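Local atomic coordinates of possible protein of nuclear scaffold (Encephalitozoon cuniculi, PDB entry 3KAE), a protein that is the Cdc27 (APC3) subunit of the anaphase-promoting complex, represented by its N-terminal domain, which forms a homodimer of tetratricopeptide repeats and probably mediates protein binding. Residues C[16-21]-C[40-45]; C[11-14]-C[20-23]. All blocks are in the same frame, centred on the assembly; numbering follows the deposited sequence.

Contact 1 (C[16-21]-C[40-45]); sequences RDYETA and SIVLYL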
loop_
_atom_site.group_PDB
_atom_site.type_symbol
_atom_site.label_atom_id
_atom_site.label_comp_id
_atom_site.label_asym_id
_atom_site.label_seq_id
_atom_site.Cartn_x
_atom_site.Cartn_y
_atom_site.Cartn_z
ATOM N N ARG C 16 -2.217 -7.396 -4.296
ATOM C CA ARG C 16 -3.018 -6.331 -3.714
ATOM C C ARG C 16 -4.364 -6.898 -3.320
ATOM O O ARG C 16 -5.358 -6.175 -3.187
ATOM C CB ARG C 16 -3.159 -5.118 -4.663
ATOM C CG ARG C 16 -1.824 -4.616 -5.245
ATOM C CD ARG C 16 -0.837 -4.137 -4.158
ATOM N NE ARG C 16 0.534 -4.303 -4.609
ATOM C CZ ARG C 16 1.588 -4.315 -3.803
ATOM N NH1 ARG C 16 1.418 -4.160 -2.501
ATOM N NH2 ARG C 16 2.807 -4.490 -4.301
ATOM N N ASP C 17 -4.383 -8.210 -3.120
ATOM C CA ASP C 17 -5.548 -8.892 -2.567
ATOM C C ASP C 17 -5.406 -8.947 -1.037
ATOM O O ASP C 17 -4.990 -9.970 -0.462
ATOM C CB ASP C 17 -5.673 -10.310 -3.131
ATOM C CG ASP C 17 -6.846 -11.075 -2.527
ATOM O OD1 ASP C 17 -7.675 -10.461 -1.806
ATOM O OD2 ASP C 17 -6.935 -12.298 -2.763
ATOM N N TYR C 18 -5.747 -7.838 -0.392
ATOM C CA TYR C 18 -5.417 -7.630 1.010
ATOM C C TYR C 18 -6.387 -8.373 1.930
ATOM O O TYR C 18 -5.968 -8.903 2.950
ATOM C CB TYR C 18 -5.362 -6.121 1.342
ATOM C CG TYR C 18 -4.200 -5.354 0.678
ATOM C CD1 TYR C 18 -2.931 -5.928 0.582
ATOM C CD2 TYR C 18 -4.371 -4.044 0.182
ATOM C CE1 TYR C 18 -1.873 -5.251 0.003
ATOM C CE2 TYR C 18 -3.298 -3.346 -0.417
ATOM C CZ TYR C 18 -2.055 -3.962 -0.486
ATOM O OH TYR C 18 -0.980 -3.321 -1.050
ATOM N N GLU C 19 -7.669 -8.414 1.568
ATOM C CA GLU C 19 -8.664 -9.201 2.330
ATOM C C GLU C 19 -8.205 -10.647 2.541
ATOM O O GLU C 19 -8.229 -11.181 3.649
ATOM C CB GLU C 19 -10.028 -9.177 1.648
ATOM C CG GLU C 19 -10.659 -7.772 1.537
ATOM C CD GLU C 19 -10.789 -7.079 2.879
ATOM O OE1 GLU C 19 -10.608 -7.744 3.915
ATOM O OE2 GLU C 19 -11.076 -5.863 2.905
ATOM N N THR C 20 -7.731 -11.281 1.488
ATOM C CA THR C 20 -7.191 -12.623 1.637
ATOM C C THR C 20 -6.014 -12.646 2.600
ATOM O O THR C 20 -5.910 -13.525 3.443
ATOM C CB THR C 20 -6.765 -13.194 0.287
ATOM O OG1 THR C 20 -7.912 -13.266 -0.557
ATOM C CG2 THR C 20 -6.157 -14.551 0.439
ATOM N N ALA C 21 -5.125 -11.671 2.481
ATOM C CA ALA C 21 -3.926 -11.627 3.313
ATOM C C ALA C 21 -4.268 -11.402 4.772
ATOM O O ALA C 21 -3.632 -11.956 5.658
ATOM C CB ALA C 21 -2.973 -10.516 2.808
ATOM N N SER C 40 -0.521 -6.631 11.210
ATOM C CA SER C 40 -0.542 -5.187 11.340
ATOM C C SER C 40 -0.217 -4.481 10.010
ATOM O O SER C 40 -0.881 -3.526 9.611
ATOM C CB SER C 40 0.472 -4.763 12.399
ATOM O OG SER C 40 0.019 -5.077 13.691
ATOM N N ILE C 41 0.817 -4.966 9.340
ATOM C CA ILE C 41 1.237 -4.429 8.047
ATOM C C ILE C 41 0.146 -4.534 6.999
ATOM O O ILE C 41 -0.259 -3.526 6.421
ATOM C CB ILE C 41 2.514 -5.124 7.563
ATOM C CG1 ILE C 41 3.651 -4.832 8.544
ATOM C CG2 ILE C 41 2.892 -4.647 6.173
ATOM C CD1 ILE C 41 4.983 -5.354 8.114
ATOM N N VAL C 42 -0.363 -5.746 6.790
ATOM C CA VAL C 42 -1.388 -5.967 5.784
ATOM C C VAL C 42 -2.622 -5.124 6.076
ATOM O O VAL C 42 -3.272 -4.601 5.167
ATOM C CB VAL C 42 -1.716 -7.464 5.644
ATOM C CG1 VAL C 42 -2.859 -7.670 4.671
ATOM C CG2 VAL C 42 -0.483 -8.229 5.188
ATOM N N LEU C 43 -2.917 -4.944 7.352
ATOM C CA LEU C 43 -4.031 -4.085 7.752
ATOM C C LEU C 43 -3.718 -2.624 7.379
ATOM O O LEU C 43 -4.595 -1.877 6.917
ATOM C CB LEU C 43 -4.247 -4.214 9.262
ATOM C CG LEU C 43 -5.604 -4.553 9.901
ATOM C CD1 LEU C 43 -6.522 -5.335 8.998
ATOM C CD2 LEU C 43 -5.385 -5.329 11.207
ATOM N N TYR C 44 -2.467 -2.215 7.596
ATOM C CA TYR C 44 -2.040 -0.863 7.231
ATOM C C TYR C 44 -2.206 -0.702 5.721
ATOM O O TYR C 44 -2.847 0.236 5.254
ATOM C CB TYR C 44 -0.590 -0.582 7.656
ATOM C CG TYR C 44 -0.101 0.768 7.163
ATOM C CD1 TYR C 44 -0.303 1.923 7.919
ATOM C CD2 TYR C 44 0.514 0.898 5.920
ATOM C CE1 TYR C 44 0.113 3.158 7.468
ATOM C CE2 TYR C 44 0.951 2.135 5.469
ATOM C CZ TYR C 44 0.743 3.257 6.245
ATOM O OH TYR C 44 1.144 4.483 5.796
ATOM N N LEU C 45 -1.671 -1.653 4.965
ATOM C CA LEU C 45 -1.759 -1.597 3.513
ATOM C C LEU C 45 -3.193 -1.502 3.018
ATOM O O LEU C 45 -3.456 -0.916 1.971
ATOM C CB LEU C 45 -1.054 -2.787 2.873
ATOM C CG LEU C 45 0.467 -2.799 3.046
ATOM C CD1 LEU C 45 1.048 -4.157 2.620
ATOM C CD2 LEU C 45 1.127 -1.627 2.273
#

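Contact 2 (C[11-14]-C[20-23]); sequences KSIR and TAIF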
loop_
_atom_site.group_PDB
_atom_site.type_symbol
_atom_site.label_atom_id
_atom_site.label_comp_id
_atom_site.label_asym_id
_atom_site.label_seq_id
_atom_site.Cartn_x
_atom_site.Cartn_y
_atom_site.Cartn_z
ATOM N N LYS C 11 1.991 -13.751 -1.681
ATOM C CA LYS C 11 1.378 -13.719 -2.993
ATOM C C LYS C 11 0.156 -12.817 -3.044
ATOM O O LYS C 11 -0.063 -12.120 -4.040
ATOM C CB LYS C 11 1.043 -15.127 -3.493
ATOM C CG LYS C 11 0.774 -15.150 -4.986
ATOM C CD LYS C 11 0.487 -16.549 -5.494
ATOM C CE LYS C 11 1.737 -17.412 -5.524
ATOM N NZ LYS C 11 1.441 -18.780 -6.045
ATOM N N SER C 12 -0.629 -12.807 -1.970
ATOM C CA SER C 12 -1.812 -11.953 -1.913
ATOM C C SER C 12 -1.462 -10.468 -1.811
ATOM O O SER C 12 -2.208 -9.608 -2.304
ATOM C CB SER C 12 -2.702 -12.345 -0.718
ATOM O OG SER C 12 -3.014 -13.721 -0.739
ATOM N N ILE C 13 -0.356 -10.173 -1.130
ATOM C CA ILE C 13 0.097 -8.789 -1.011
ATOM C C ILE C 13 0.536 -8.297 -2.391
ATOM O O ILE C 13 0.043 -7.297 -2.884
ATOM C CB ILE C 13 1.232 -8.673 0.010
ATOM C CG1 ILE C 13 0.666 -8.946 1.411
ATOM C CG2 ILE C 13 1.882 -7.291 -0.078
ATOM C CD1 ILE C 13 1.657 -9.536 2.396
ATOM N N ARG C 14 1.425 -9.061 -3.016
ATOM C CA ARG C 14 1.863 -8.817 -4.382
ATOM C C ARG C 14 0.701 -8.623 -5.348
ATOM O O ARG C 14 0.824 -7.887 -6.309
ATOM C CB ARG C 14 2.807 -9.924 -4.851
ATOM C CG ARG C 14 2.837 -10.130 -6.344
ATOM C CD ARG C 14 4.102 -10.856 -6.771
ATOM N NE ARG C 14 4.073 -12.284 -6.483
ATOM C CZ ARG C 14 3.934 -13.229 -7.410
ATOM N NH1 ARG C 14 3.815 -12.899 -8.689
ATOM N NH2 ARG C 14 3.920 -14.511 -7.060
ATOM N N THR C 20 -7.731 -11.281 1.488
ATOM C CA THR C 20 -7.191 -12.623 1.637
ATOM C C THR C 20 -6.014 -12.646 2.600
ATOM O O THR C 20 -5.910 -13.525 3.443
ATOM C CB THR C 20 -6.765 -13.194 0.287
ATOM O OG1 THR C 20 -7.912 -13.266 -0.557
ATOM C CG2 THR C 20 -6.157 -14.551 0.439
ATOM N N ALA C 21 -5.125 -11.671 2.481
ATOM C CA ALA C 21 -3.926 -11.627 3.313
ATOM C C ALA C 21 -4.268 -11.402 4.772
ATOM O O ALA C 21 -3.632 -11.956 5.658
ATOM C CB ALA C 21 -2.973 -10.516 2.808
ATOM N N ILE C 22 -5.238 -10.533 5.015
ATOM C CA ILE C 22 -5.720 -10.277 6.353
ATOM C C ILE C 22 -6.354 -11.585 6.924
ATOM O O ILE C 22 -6.058 -12.008 8.047
ATOM C CB ILE C 22 -6.708 -9.095 6.337
ATOM C CG1 ILE C 22 -5.955 -7.790 5.987
ATOM C CG2 ILE C 22 -7.403 -8.958 7.679
ATOM C CD1 ILE C 22 -6.850 -6.604 5.663
ATOM N N PHE C 23 -7.192 -12.247 6.133
ATOM C CA PHE C 23 -7.804 -13.505 6.569
ATOM C C PHE C 23 -6.758 -14.580 6.852
ATOM O O PHE C 23 -6.736 -15.167 7.925
ATOM C CB PHE C 23 -8.798 -14.026 5.536
ATOM C CG PHE C 23 -9.515 -15.262 5.973
ATOM C CD1 PHE C 23 -8.924 -16.510 5.829
ATOM C CD2 PHE C 23 -10.781 -15.181 6.538
ATOM C CE1 PHE C 23 -9.580 -17.654 6.244
ATOM C CE2 PHE C 23 -11.444 -16.321 6.949
ATOM C CZ PHE C 23 -10.842 -17.567 6.807
#

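Contact 1 (C[16-21]-C[40-45])
Tyr18 lays its ring across Leu45, and Ala21 meets Val42 one turn further on, where helix 18-31 packs on helix 36-45 in the helical array of a tetratricopeptide repeat domain. Leu45 CB stands over one face of the ring in a CH-pi contact, 3.9 Å from the centroid of the Tyr18 ring and 20° off its normal, displaced toward the hydroxyl end. Leu45 CD1 reaches CE1 on the same ring, while Leu45 O lies 3.4 Å from Tyr18 CE2. With CG anti to its carbonyl carbon (chi1 -68°), Tyr18 is directed back along the start of its helix, and the opposite ring face rests on Arg16 CA. The packing tightens at Ala21 CB, which is 3.4 Å from Val42 CG1, shorter than usual for two carbons; Val42 CG1 also touches Tyr18 O.

A second shell fixes the start of helix 18-31 and the end of the ring. Arg16 ends helix 5-14 in a Schellman motif with positive phi, and its NE is hydrogen-bonded to Tyr67 OH of the second subunit. Asp17 is the N-cap of helix 18-31 and secures its first turn: its OD1 accepts a weak bond from Thr20 N, and its OD2 lies 2.6 Å from Thr20 OG1. The tyrosine hydroxyl is held by Arg16 NH1, which donates to Tyr18 OH over 2.9 Å, the oxygen lying 9° out of the guanidinium plane.

Contact 2 (C[11-14]-C[20-23])
Ser12 faces Thr20 and Ala21 across the turn that joins helix 5-14 to helix 18-31, a helical hairpin in which the two backbones come close: the CA atoms of Ser12 and Ala21 are 5.6 Å apart. From its CB outward, Ser12 first meets Ala21, with Ser12 CB 4.0 Å from Ala21 CB and slightly farther from Ala21 N. Its tip, OG, then reaches the methyl of Thr20, at 3.5 Å from Thr20 CG2, and lies 3.9 Å from Thr20 CB. The hydroxyl sits beside its own backbone N, anti to the carbonyl carbon (chi1 -53°), and is hydrogen-bonded to Lys8 O one turn earlier in helix 5-14. Ile13 adds a looser apolar touch, its CG1 4.2 Å from Ala21 CB.

Thr20 offers this interface its CG2 while OG1 is engaged by Asp17 OD2 and by Phe147 N of the second subunit. Beyond Thr20, the Phe23 ring packs on that subunit, edge-to-face with Tyr209 and Tyr180 there. The two hydroxyls at this crossing thus find their polar partners elsewhere, and no hydrogen bond links 11-14 to 20-23: what passes between these segments is van der Waals contact of Ser12, Ile13, Thr20 and Ala21.

In the fold
Contacts 1 and 2 have centres 6 Å apart and use adjoining surfaces of helix 18-31, sharing Thr20 and Ala21. Along the chain, helix 5-14 comes first, then helix 18-31, then helix 36-45; the three pack against one another around Ala21, with helix 18-31 touching its predecessor in contact 2 and its successor in contact 1. The outer two also meet, through Ile13 CD1 and Val42 CG2, while Ile22 reaches Val42 and Leu43. A probable hydrogen bond from Asp17 N to Ser12 O ties the turn between the first two helices. Both contacts touch the second subunit, so this N-terminal end of the repeat array belongs to the homodimer interface as well as to the fold.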